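PDB 3CZP: putative polyphosphate kinase 2 from Pseudomonas aeruginosa PAO1, which transfers phosphate from inorganic polyphosphate to AMP, giving ADP, and less efficiently to GMP, with magnesium as cofactor. Local coordinates for residues A[42-47]-A[146-151]; A[24-29]-A[64-69]; A[72-77]-A[103-108]; A[150-155]-A[223-228]. One frame throughout, in Å; residues are numbered along the deposited sequence. Where two conformers were deposited one is given.

Contact 1 (A[42-47]-A[146-151]); sequences FPVIIL and GALLFK
Strands 44-47 and 148-151 run parallel, their axes 4.7 Å apart and 12° from aligned. They belong to the central strand (44-50) and its neighbour (148-155) in the five-stranded parallel sheet (order 2-3-1-4-5) of the P-loop-type alpha/beta fold of the first PPK2 domain. Four nearly straight hydrogen bonds stitch them: Leu148 N to Pro43 O, Ile45 N to Leu148 O (2.9 Å), Phe150 N to Ile45 O (2.8 Å) and Leu47 N to Phe150 O. Val44, Ile46, Leu148 and Phe150 share the face covered by helix 218-238. There Val44 CG1 meets the edge of the Phe150 ring at CE2 (4.0 Å), while Ile46 lies alongside that ring. Gly146, at positive phi, closes helix 125-144 with a Schellman motif, and its carbonyl O comes 3.2 Å from Phe42 CB. Phe42 takes the crowded rotamer, CG between backbone N and carbonyl carbon (chi1 62°), so its ring runs beside Leu148. Ile45, Leu47, Leu149 and Lys151 line the other face, under helix 125-144. On this face Leu149 CG is anti to its backbone N, and CD1 swings across to sit 3.8 Å from Ile45 CG2 and 4.1 Å from Leu47 CG.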
# COMPACT_ATOMS: atom_id res chain seq x y z
N PHE A 42 -13.87 -6.20 13.01
CA PHE A 42 -14.27 -6.70 11.76
C PHE A 42 -14.59 -5.53 10.82
O PHE A 42 -14.90 -4.43 11.27
CB PHE A 42 -15.49 -7.68 11.88
CG PHE A 42 -16.73 -7.03 12.45
CD1 PHE A 42 -17.64 -6.39 11.62
CD2 PHE A 42 -17.00 -7.08 13.82
CE1 PHE A 42 -18.83 -5.77 12.13
CE2 PHE A 42 -18.18 -6.44 14.33
CZ PHE A 42 -19.08 -5.76 13.46
N PRO A 43 -14.47 -5.78 9.54
CA PRO A 43 -14.82 -4.83 8.51
C PRO A 43 -16.26 -4.89 8.13
O PRO A 43 -16.89 -5.94 8.28
CB PRO A 43 -13.99 -5.31 7.33
CG PRO A 43 -13.94 -6.73 7.45
CD PRO A 43 -13.85 -6.97 8.96
N VAL A 44 -16.76 -3.79 7.57
CA VAL A 44 -18.05 -3.79 6.94
C VAL A 44 -17.91 -3.49 5.46
O VAL A 44 -17.27 -2.56 5.08
CB VAL A 44 -18.99 -2.77 7.60
CG1 VAL A 44 -20.37 -2.75 6.86
CG2 VAL A 44 -19.17 -3.14 9.00
N ILE A 45 -18.47 -4.37 4.62
CA ILE A 45 -18.44 -4.17 3.19
C ILE A 45 -19.85 -4.13 2.65
O ILE A 45 -20.66 -5.02 2.94
CB ILE A 45 -17.64 -5.31 2.46
CG1 ILE A 45 -16.26 -5.40 3.07
CG2 ILE A 45 -17.71 -5.10 0.84
CD1 ILE A 45 -15.47 -6.73 2.70
N ILE A 46 -20.12 -3.11 1.85
CA ILE A 46 -21.42 -2.89 1.25
C ILE A 46 -21.28 -2.82 -0.27
O ILE A 46 -20.59 -1.99 -0.77
CB ILE A 46 -22.09 -1.56 1.77
CG1 ILE A 46 -22.17 -1.52 3.33
CG2 ILE A 46 -23.41 -1.32 1.09
CD1 ILE A 46 -22.51 -0.08 3.92
N LEU A 47 -21.91 -3.76 -0.96
CA LEU A 47 -21.99 -3.78 -2.44
C LEU A 47 -23.28 -3.14 -2.92
O LEU A 47 -24.36 -3.37 -2.36
CB LEU A 47 -21.85 -5.17 -2.98
CG LEU A 47 -20.72 -6.10 -2.43
CD1 LEU A 47 -20.73 -7.45 -3.21
CD2 LEU A 47 -19.37 -5.41 -2.36
N GLY A 146 -14.43 -12.78 9.05
CA GLY A 146 -15.14 -11.95 10.00
C GLY A 146 -15.91 -10.82 9.38
O GLY A 146 -16.59 -10.09 10.10
N ALA A 147 -15.80 -10.64 8.06
CA ALA A 147 -16.47 -9.52 7.43
C ALA A 147 -17.98 -9.59 7.61
O ALA A 147 -18.59 -10.67 7.52
CB ALA A 147 -16.15 -9.42 5.87
N LEU A 148 -18.56 -8.39 7.78
CA LEU A 148 -19.97 -8.15 7.64
C LEU A 148 -20.27 -7.57 6.25
O LEU A 148 -19.94 -6.43 5.95
CB LEU A 148 -20.47 -7.21 8.75
CG LEU A 148 -21.97 -6.87 8.77
CD1 LEU A 148 -22.82 -8.11 9.07
CD2 LEU A 148 -22.24 -5.69 9.75
N LEU A 149 -20.93 -8.38 5.44
CA LEU A 149 -21.08 -8.15 4.02
C LEU A 149 -22.54 -7.96 3.68
O LEU A 149 -23.38 -8.87 3.83
CB LEU A 149 -20.53 -9.34 3.24
CG LEU A 149 -20.77 -9.27 1.72
CD1 LEU A 149 -20.08 -8.04 1.10
CD2 LEU A 149 -20.25 -10.50 1.04
N PHE A 150 -22.87 -6.77 3.24
CA PHE A 150 -24.20 -6.45 2.75
C PHE A 150 -24.16 -6.38 1.22
O PHE A 150 -23.24 -5.78 0.66
CB PHE A 150 -24.61 -5.07 3.27
CG PHE A 150 -24.80 -5.01 4.75
CD1 PHE A 150 -26.07 -5.28 5.32
CD2 PHE A 150 -23.77 -4.58 5.59
CE1 PHE A 150 -26.25 -5.16 6.69
CE2 PHE A 150 -23.96 -4.50 6.94
CZ PHE A 150 -25.19 -4.79 7.50
N LYS A 151 -25.18 -6.91 0.53
CA LYS A 151 -25.33 -6.70 -0.92
C LYS A 151 -26.74 -6.14 -1.26
O LYS A 151 -27.76 -6.77 -1.00
CB LYS A 151 -25.06 -7.99 -1.69
CG LYS A 151 -23.81 -8.73 -1.26
CD LYS A 151 -23.57 -9.88 -2.13
CE LYS A 151 -23.95 -11.19 -1.46
NZ LYS A 151 -23.76 -12.14 -2.45

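Contact 2 (A[24-29]-A[64-69]); sequences ELREAL and NEWMDP
Arg26 and Trp66 cross at about a right angle, the guanidinium passing the pyrrole end of the indole. Trp66 CD1 stands over the centre of one guanidinium face, 3.7 Å from Arg26 CZ, yet the two planes are 56° apart, so this is a tilted approach and no parallel stack. The Arg26 chain leaves its helix with CG between backbone N and carbonyl carbon (chi1 74°) and bends again at chi3, which turns the head group toward the end of helix 56-66. There NH1 of Arg26 donates a long, bent bond (135° at the hydrogen) to Glu65 O at 3.3 Å, from above the carbonyl plane. A water at the guanidinium edge accepts from Arg26 NE (2.7 Å) and donates to Trp66 O (2.8 Å), tying the side chain to a second carbonyl of that helix end. Glu65 OE2 adds a long salt bridge, 4.0 Å from Arg26 NH1. The benzene half of the indole is apolar ground: Leu25 CD2 touches Trp66 CZ3 at 3.9 Å, and Leu29 CD1 approaches CE3. Leu29 CB also rests on CG of Met67, a selenomethionine. The contact joins helix 15-39 to the C-terminal end of helix 56-66 in the P-loop-type fold of the first PPK2 domain. Helix 218-238 flanks the junction, Ala222 against Trp66 and Leu230 against Leu29, and Met67, just past helix 56-66, packs on Ile72 of strand 72-76.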
# COMPACT_ATOMS: atom_id res chain seq x y z
N GLU A 24 -34.22 9.12 14.25
CA GLU A 24 -33.80 8.03 15.13
C GLU A 24 -32.72 7.18 14.44
O GLU A 24 -31.74 6.85 15.08
CB GLU A 24 -35.02 7.18 15.45
CG GLU A 24 -34.92 6.09 16.50
CD GLU A 24 -36.35 5.52 16.81
OE1 GLU A 24 -36.94 4.89 15.90
OE2 GLU A 24 -36.90 5.77 17.92
N LEU A 25 -32.93 6.87 13.17
CA LEU A 25 -32.12 5.95 12.41
C LEU A 25 -30.73 6.51 12.29
O LEU A 25 -29.79 5.78 12.46
CB LEU A 25 -32.68 5.71 10.99
CG LEU A 25 -31.85 4.79 10.03
CD1 LEU A 25 -31.61 3.43 10.64
CD2 LEU A 25 -32.56 4.63 8.71
N ARG A 26 -30.61 7.79 11.97
CA ARG A 26 -29.29 8.37 11.78
C ARG A 26 -28.51 8.42 13.11
O ARG A 26 -27.30 8.09 13.16
CB ARG A 26 -29.36 9.69 11.00
CG ARG A 26 -29.86 10.85 11.67
CD ARG A 26 -30.16 11.99 10.63
NE ARG A 26 -29.00 12.56 9.97
CZ ARG A 26 -29.07 13.51 9.06
NH1 ARG A 26 -27.98 13.97 8.53
NH2 ARG A 26 -30.24 14.05 8.70
N GLU A 27 -29.18 8.71 14.20
CA GLU A 27 -28.50 8.67 15.48
C GLU A 27 -28.02 7.22 15.82
O GLU A 27 -26.88 7.03 16.22
CB GLU A 27 -29.35 9.28 16.58
CG GLU A 27 -28.56 10.18 17.46
CD GLU A 27 -28.03 11.50 16.76
OE1 GLU A 27 -27.00 11.98 17.26
OE2 GLU A 27 -28.62 12.07 15.78
N ALA A 28 -28.89 6.22 15.65
CA ALA A 28 -28.56 4.82 15.86
C ALA A 28 -27.45 4.35 14.90
O ALA A 28 -26.56 3.63 15.33
CB ALA A 28 -29.80 3.90 15.71
N LEU A 29 -27.46 4.81 13.64
CA LEU A 29 -26.35 4.48 12.73
C LEU A 29 -25.01 5.03 13.19
O LEU A 29 -24.00 4.29 13.32
CB LEU A 29 -26.65 4.88 11.26
CG LEU A 29 -27.65 3.98 10.52
CD1 LEU A 29 -28.23 4.69 9.18
CD2 LEU A 29 -27.05 2.64 10.18
N ASN A 64 -23.89 8.73 3.61
CA ASN A 64 -22.72 9.54 3.99
C ASN A 64 -23.08 10.88 4.56
O ASN A 64 -22.19 11.64 4.96
CB ASN A 64 -21.82 9.68 2.78
CG ASN A 64 -20.96 8.45 2.57
OD1 ASN A 64 -19.88 8.38 3.17
ND2 ASN A 64 -21.42 7.46 1.72
N GLU A 65 -24.38 11.17 4.61
CA GLU A 65 -24.92 12.31 5.35
C GLU A 65 -25.44 11.86 6.67
O GLU A 65 -25.19 12.48 7.68
CB GLU A 65 -26.03 13.00 4.56
CG GLU A 65 -26.52 14.25 5.29
CD GLU A 65 -27.54 15.03 4.46
OE1 GLU A 65 -27.56 14.76 3.24
OE2 GLU A 65 -28.27 15.87 5.07
N TRP A 66 -26.09 10.71 6.67
CA TRP A 66 -26.60 10.08 7.90
C TRP A 66 -25.49 9.60 8.80
O TRP A 66 -25.57 9.76 10.02
CB TRP A 66 -27.49 8.89 7.55
CG TRP A 66 -28.83 9.30 6.92
CD1 TRP A 66 -29.30 10.55 6.77
CD2 TRP A 66 -29.81 8.43 6.36
NE1 TRP A 66 -30.54 10.54 6.18
CE2 TRP A 66 -30.87 9.24 5.89
CE3 TRP A 66 -29.89 7.04 6.21
CZ2 TRP A 66 -32.03 8.70 5.30
CZ3 TRP A 66 -31.03 6.51 5.61
CH2 TRP A 66 -32.09 7.34 5.15
N MSE A 67 -24.49 8.95 8.18
CA MSE A 67 -23.38 8.37 8.89
C MSE A 67 -22.20 9.29 8.80
O MSE A 67 -22.28 10.38 8.23
CB MSE A 67 -23.08 6.95 8.35
CG MSE A 67 -24.31 6.06 8.40
SE MSE A 67 -23.92 4.33 7.63
CE MSE A 67 -23.13 3.63 9.18
N ASP A 68 -21.10 8.91 9.42
CA ASP A 68 -19.89 9.74 9.41
C ASP A 68 -19.03 9.30 8.21
O ASP A 68 -18.47 8.22 8.20
CB ASP A 68 -19.14 9.55 10.75
CG ASP A 68 -18.05 10.60 11.01
OD1 ASP A 68 -17.48 11.16 10.07
OD2 ASP A 68 -17.64 10.79 12.18
N PRO A 69 -18.90 10.16 7.20
CA PRO A 69 -18.09 9.78 6.07
C PRO A 69 -16.60 9.61 6.39
O PRO A 69 -15.87 9.03 5.59
CB PRO A 69 -18.29 10.94 5.11
CG PRO A 69 -18.59 12.14 5.99
CD PRO A 69 -19.39 11.56 7.10
O HOH W 1 -26.55 12.17 10.95

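Contact 3 (A[72-77]-A[103-108]); sequences IEVQSF and TGIFFG
Phe77 presents its edge to the face of Phe106: CE1 of Phe77 lies 3.7 Å from CG of Phe106, toward the rim of that ring, with the centroids 5.1 Å apart and the planes at 78°, a T-shaped pair. The Phe106 ring is turned by chi2 of only -3°, which brings CE1 back above Gly104, where the lack of a side chain leaves room for it. Gln75 lies alongside Phe106, its CG 3.8 Å from Phe106 CE1, and the bend at chi2 sets the amide plane steeply to the ring. Glu73 shares this face; its carboxylate OE2 is paired with Arg102 NE in a salt bridge. Beneath these side chains, strands 72-76 and 103-107 form one outer parallel pair of the five-stranded sheet of the first PPK2 domain, 72-76 being outermost within this chain. Four backbone bonds alternate along them, among them Ile105 N to Glu73 O (2.7 Å) and Gln75 N to Ile105 O (2.8 Å). On the other face Ile72 CG2 meets Ile105 CD1 at 3.7 Å. Val74 CG1 sits in the plane of the Phe107 ring at its edge, 3.6 Å from CE2, under helix 56-66, where Val60 packs on Ile105 and Phe107. Arg327 of the second subunit makes a cation-pi contact with Phe107. Gly108 O, buried with no polar partner in the model, comes 3.2 Å from Phe77 CB.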
# COMPACT_ATOMS: atom_id res chain seq x y z
N ILE A 72 -15.88 5.83 6.32
CA ILE A 72 -16.47 5.13 5.17
C ILE A 72 -15.60 5.47 3.93
O ILE A 72 -15.27 6.61 3.73
CB ILE A 72 -17.95 5.55 4.86
CG1 ILE A 72 -18.84 5.51 6.09
CG2 ILE A 72 -18.54 4.67 3.80
CD1 ILE A 72 -20.34 5.95 5.95
N GLU A 73 -15.14 4.45 3.20
CA GLU A 73 -14.50 4.65 1.90
C GLU A 73 -15.48 4.17 0.87
O GLU A 73 -16.08 3.13 1.06
CB GLU A 73 -13.22 3.82 1.76
CG GLU A 73 -12.21 3.95 2.91
CD GLU A 73 -12.20 2.69 3.81
OE1 GLU A 73 -11.36 1.78 3.50
OE2 GLU A 73 -13.04 2.63 4.78
N VAL A 74 -15.67 4.96 -0.18
CA VAL A 74 -16.55 4.64 -1.31
C VAL A 74 -15.69 4.48 -2.56
O VAL A 74 -14.97 5.43 -2.98
CB VAL A 74 -17.64 5.68 -1.51
CG1 VAL A 74 -18.59 5.26 -2.56
CG2 VAL A 74 -18.40 5.84 -0.22
N GLN A 75 -15.69 3.27 -3.11
CA GLN A 75 -14.88 2.93 -4.29
C GLN A 75 -15.74 2.62 -5.50
O GLN A 75 -16.86 2.17 -5.36
CB GLN A 75 -14.10 1.64 -4.03
CG GLN A 75 -13.36 1.52 -2.72
CD GLN A 75 -12.10 2.28 -2.68
OE1 GLN A 75 -11.63 2.77 -3.71
NE2 GLN A 75 -11.51 2.38 -1.50
N SER A 76 -15.20 2.89 -6.69
CA SER A 76 -15.64 2.19 -7.89
C SER A 76 -14.45 1.59 -8.64
O SER A 76 -13.32 2.07 -8.51
CB SER A 76 -16.47 3.09 -8.79
OG SER A 76 -16.85 2.33 -9.93
N PHE A 77 -14.71 0.50 -9.38
CA PHE A 77 -13.64 -0.35 -9.92
C PHE A 77 -13.66 -0.55 -11.44
O PHE A 77 -12.93 -1.45 -11.97
CB PHE A 77 -13.67 -1.74 -9.26
CG PHE A 77 -13.38 -1.74 -7.79
CD1 PHE A 77 -14.41 -1.71 -6.86
CD2 PHE A 77 -12.08 -1.88 -7.33
CE1 PHE A 77 -14.18 -1.77 -5.55
CE2 PHE A 77 -11.82 -1.93 -5.95
CZ PHE A 77 -12.86 -1.87 -5.05
N THR A 103 -15.78 0.85 7.17
CA THR A 103 -16.73 0.50 6.17
C THR A 103 -16.19 0.93 4.81
O THR A 103 -15.67 2.04 4.63
CB THR A 103 -18.12 1.22 6.38
OG1 THR A 103 -18.68 0.85 7.63
CG2 THR A 103 -19.15 0.92 5.21
N GLY A 104 -16.39 0.03 3.86
CA GLY A 104 -16.08 0.25 2.46
C GLY A 104 -17.34 0.01 1.67
O GLY A 104 -18.04 -0.98 1.88
N ILE A 105 -17.64 0.92 0.74
CA ILE A 105 -18.83 0.77 -0.12
C ILE A 105 -18.35 0.70 -1.59
O ILE A 105 -17.65 1.59 -2.07
CB ILE A 105 -19.81 1.96 0.02
CG1 ILE A 105 -20.23 2.18 1.49
CG2 ILE A 105 -21.02 1.77 -1.02
CD1 ILE A 105 -21.24 3.30 1.71
N PHE A 106 -18.68 -0.40 -2.25
CA PHE A 106 -18.18 -0.74 -3.57
C PHE A 106 -19.25 -0.64 -4.64
O PHE A 106 -20.15 -1.48 -4.73
CB PHE A 106 -17.66 -2.19 -3.58
CG PHE A 106 -16.43 -2.42 -2.70
CD1 PHE A 106 -15.80 -1.40 -2.02
CD2 PHE A 106 -15.88 -3.69 -2.60
CE1 PHE A 106 -14.65 -1.67 -1.21
CE2 PHE A 106 -14.72 -3.93 -1.84
CZ PHE A 106 -14.12 -2.93 -1.17
N PHE A 107 -19.07 0.33 -5.51
CA PHE A 107 -19.75 0.37 -6.77
C PHE A 107 -18.85 -0.39 -7.78
O PHE A 107 -17.65 -0.70 -7.52
CB PHE A 107 -19.88 1.81 -7.30
CG PHE A 107 -20.83 2.73 -6.54
CD1 PHE A 107 -22.13 2.93 -6.98
CD2 PHE A 107 -20.37 3.50 -5.50
CE1 PHE A 107 -22.99 3.82 -6.30
CE2 PHE A 107 -21.20 4.39 -4.84
CZ PHE A 107 -22.53 4.55 -5.26
N GLY A 108 -19.40 -0.65 -8.95
CA GLY A 108 -18.60 -1.30 -10.04
C GLY A 108 -17.81 -2.49 -9.54
O GLY A 108 -16.63 -2.65 -9.91

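Contact 4 (A[150-155]-A[223-228]); sequences FKFWFH and LTVGRI
Lys151 NZ is gripped three times: a salt bridge to Glu139 OE1 and hydrogen bonds with Thr203 O and Tyr111 OH. Trp153 and His155 follow on the same side of strand 150-155, where Trp153 NE1 donates a weak bond to His155 ND1 (3.3 Å). His155 NE2 is hydrogen-bonded to Glu8 OE2. Of the alternate residues, Phe150 and Phe152 point toward helix 223-228, and Phe154 brings the end of its ring to it. The helix runs nearly antiparallel to the strand (168°) with its axis 10.7 Å away: a helix packed on the parallel sheet of an alpha/beta domain. Val225, its CG1 anti to the backbone N, uses both methyls, one for each of two rings. CG1 sits above the face of Phe152, 4.0 Å from the ring centroid and 16° off the normal, a CH-pi contact, whereas Val225 CG2 reaches Phe154 CZ at 3.8 Å. Ile228, one turn on, meets Phe152 tip to tip, CG2 against CE1 at 3.7 Å, with Ile228 CB near the plane of that ring. Phe152 is thus covered on a face by one residue and at the edge by the other. Phe150 slides past Ile228 in the opposite direction, its CE1 3.5 Å from Ile228 O and CD1 4.1 Å from Ile228 CG2. No hydrogen bond crosses between strand and helix, so the methyl groups of beta-branched Val225 and Ile228, packed against aromatic rings, hold the two together, while the polar grips lie on the strand's other side.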
# COMPACT_ATOMS: atom_id res chain seq x y z
N PHE A 150 -22.87 -6.77 3.24
CA PHE A 150 -24.20 -6.45 2.75
C PHE A 150 -24.16 -6.38 1.22
O PHE A 150 -23.24 -5.78 0.66
CB PHE A 150 -24.61 -5.07 3.27
CG PHE A 150 -24.80 -5.01 4.75
CD1 PHE A 150 -26.07 -5.28 5.32
CD2 PHE A 150 -23.77 -4.58 5.59
CE1 PHE A 150 -26.25 -5.16 6.69
CE2 PHE A 150 -23.96 -4.50 6.94
CZ PHE A 150 -25.19 -4.79 7.50
N LYS A 151 -25.18 -6.91 0.53
CA LYS A 151 -25.33 -6.70 -0.92
C LYS A 151 -26.74 -6.14 -1.26
O LYS A 151 -27.76 -6.77 -1.00
CB LYS A 151 -25.06 -7.99 -1.69
CG LYS A 151 -23.81 -8.73 -1.26
CD LYS A 151 -23.57 -9.88 -2.13
CE LYS A 151 -23.95 -11.19 -1.46
NZ LYS A 151 -23.76 -12.14 -2.45
N PHE A 152 -26.78 -4.98 -1.91
CA PHE A 152 -28.03 -4.35 -2.21
C PHE A 152 -28.19 -4.28 -3.69
O PHE A 152 -27.31 -3.78 -4.41
CB PHE A 152 -28.16 -2.95 -1.57
CG PHE A 152 -28.19 -2.94 -0.10
CD1 PHE A 152 -29.34 -3.24 0.61
CD2 PHE A 152 -27.05 -2.59 0.62
CE1 PHE A 152 -29.33 -3.21 2.00
CE2 PHE A 152 -27.05 -2.52 2.01
CZ PHE A 152 -28.15 -2.85 2.69
N TRP A 153 -29.33 -4.77 -4.13
CA TRP A 153 -29.78 -4.64 -5.49
C TRP A 153 -30.96 -3.67 -5.55
O TRP A 153 -32.06 -3.98 -5.11
CB TRP A 153 -30.19 -6.02 -6.03
CG TRP A 153 -30.78 -5.98 -7.45
CD1 TRP A 153 -32.00 -5.54 -7.81
CD2 TRP A 153 -30.13 -6.38 -8.65
NE1 TRP A 153 -32.16 -5.61 -9.17
CE2 TRP A 153 -31.02 -6.14 -9.70
CE3 TRP A 153 -28.88 -6.91 -8.94
CZ2 TRP A 153 -30.72 -6.47 -11.00
CZ3 TRP A 153 -28.58 -7.22 -10.26
CH2 TRP A 153 -29.48 -7.00 -11.25
N PHE A 154 -30.70 -2.50 -6.11
CA PHE A 154 -31.67 -1.45 -6.33
C PHE A 154 -32.46 -1.75 -7.60
O PHE A 154 -31.86 -1.85 -8.70
CB PHE A 154 -30.95 -0.10 -6.46
CG PHE A 154 -30.35 0.37 -5.16
CD1 PHE A 154 -30.99 1.32 -4.37
CD2 PHE A 154 -29.18 -0.21 -4.67
CE1 PHE A 154 -30.47 1.70 -3.15
CE2 PHE A 154 -28.63 0.22 -3.44
CZ PHE A 154 -29.27 1.15 -2.70
N HIS A 155 -33.77 -1.91 -7.46
CA HIS A 155 -34.59 -2.41 -8.55
C HIS A 155 -35.58 -1.39 -9.10
O HIS A 155 -36.17 -0.63 -8.36
CB HIS A 155 -35.41 -3.60 -8.08
CG HIS A 155 -35.99 -4.36 -9.22
ND1 HIS A 155 -35.21 -4.90 -10.22
CD2 HIS A 155 -37.27 -4.64 -9.54
CE1 HIS A 155 -35.99 -5.51 -11.09
NE2 HIS A 155 -37.25 -5.36 -10.71
N LEU A 223 -34.56 4.61 3.49
CA LEU A 223 -34.91 4.10 4.80
C LEU A 223 -34.75 2.59 4.91
O LEU A 223 -34.35 2.10 5.95
CB LEU A 223 -36.34 4.51 5.17
CG LEU A 223 -36.67 4.56 6.67
CD1 LEU A 223 -35.74 5.42 7.45
CD2 LEU A 223 -38.12 5.03 6.90
N THR A 224 -35.18 1.87 3.86
CA THR A 224 -35.09 0.40 3.85
C THR A 224 -33.64 -0.13 3.97
O THR A 224 -33.30 -0.95 4.87
CB THR A 224 -35.87 -0.20 2.69
OG1 THR A 224 -37.24 0.14 2.85
CG2 THR A 224 -35.73 -1.75 2.62
N VAL A 225 -32.78 0.41 3.13
CA VAL A 225 -31.32 0.13 3.15
C VAL A 225 -30.70 0.49 4.51
O VAL A 225 -29.93 -0.30 5.10
CB VAL A 225 -30.58 0.90 2.02
CG1 VAL A 225 -28.99 0.86 2.22
CG2 VAL A 225 -30.95 0.38 0.64
N GLY A 226 -31.02 1.69 5.02
CA GLY A 226 -30.48 2.14 6.32
C GLY A 226 -30.90 1.26 7.48
O GLY A 226 -30.11 0.98 8.38
N ARG A 227 -32.17 0.85 7.46
CA ARG A 227 -32.71 -0.09 8.47
C ARG A 227 -32.00 -1.44 8.40
O ARG A 227 -31.69 -2.04 9.42
CB ARG A 227 -34.20 -0.32 8.25
CG ARG A 227 -35.05 0.88 8.67
CD ARG A 227 -36.50 0.67 8.26
NE ARG A 227 -37.34 1.52 9.06
CZ ARG A 227 -38.57 1.86 8.74
NH1 ARG A 227 -39.11 1.40 7.63
NH2 ARG A 227 -39.24 2.64 9.55
N ILE A 228 -31.80 -1.93 7.17
CA ILE A 228 -31.11 -3.22 6.98
C ILE A 228 -29.66 -3.14 7.52
O ILE A 228 -29.18 -4.04 8.23
CB ILE A 228 -31.16 -3.69 5.51
CG1 ILE A 228 -32.60 -4.10 5.11
CG2 ILE A 228 -30.18 -4.87 5.23
CD1 ILE A 228 -32.83 -4.11 3.55

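Three contacts share one sheet. Contacts 1 and 3, centres about 11 Å apart, are joined where Ile46 O lies 2.9 Å from Phe106 N, a probable hydrogen bond. Contact 4 continues strand 148-155 beyond contact 1 (centres about 13 Å apart), through the shared Phe150 and Lys151. Contact 2 belongs to the helical cover: Leu25 CD2 touches Leu223 CD1 of contact 4 at 3.5 Å, and Met67 CB packs 3.8 Å from Ile72 CD1 of contact 3. All four lie in the first PPK2 domain, which seems catalytically inactive and may serve dimerization; contacts 2 and 3 do touch the second subunit. An acetate about 4 Å from Phe150 probably comes from the crystallisation liquor.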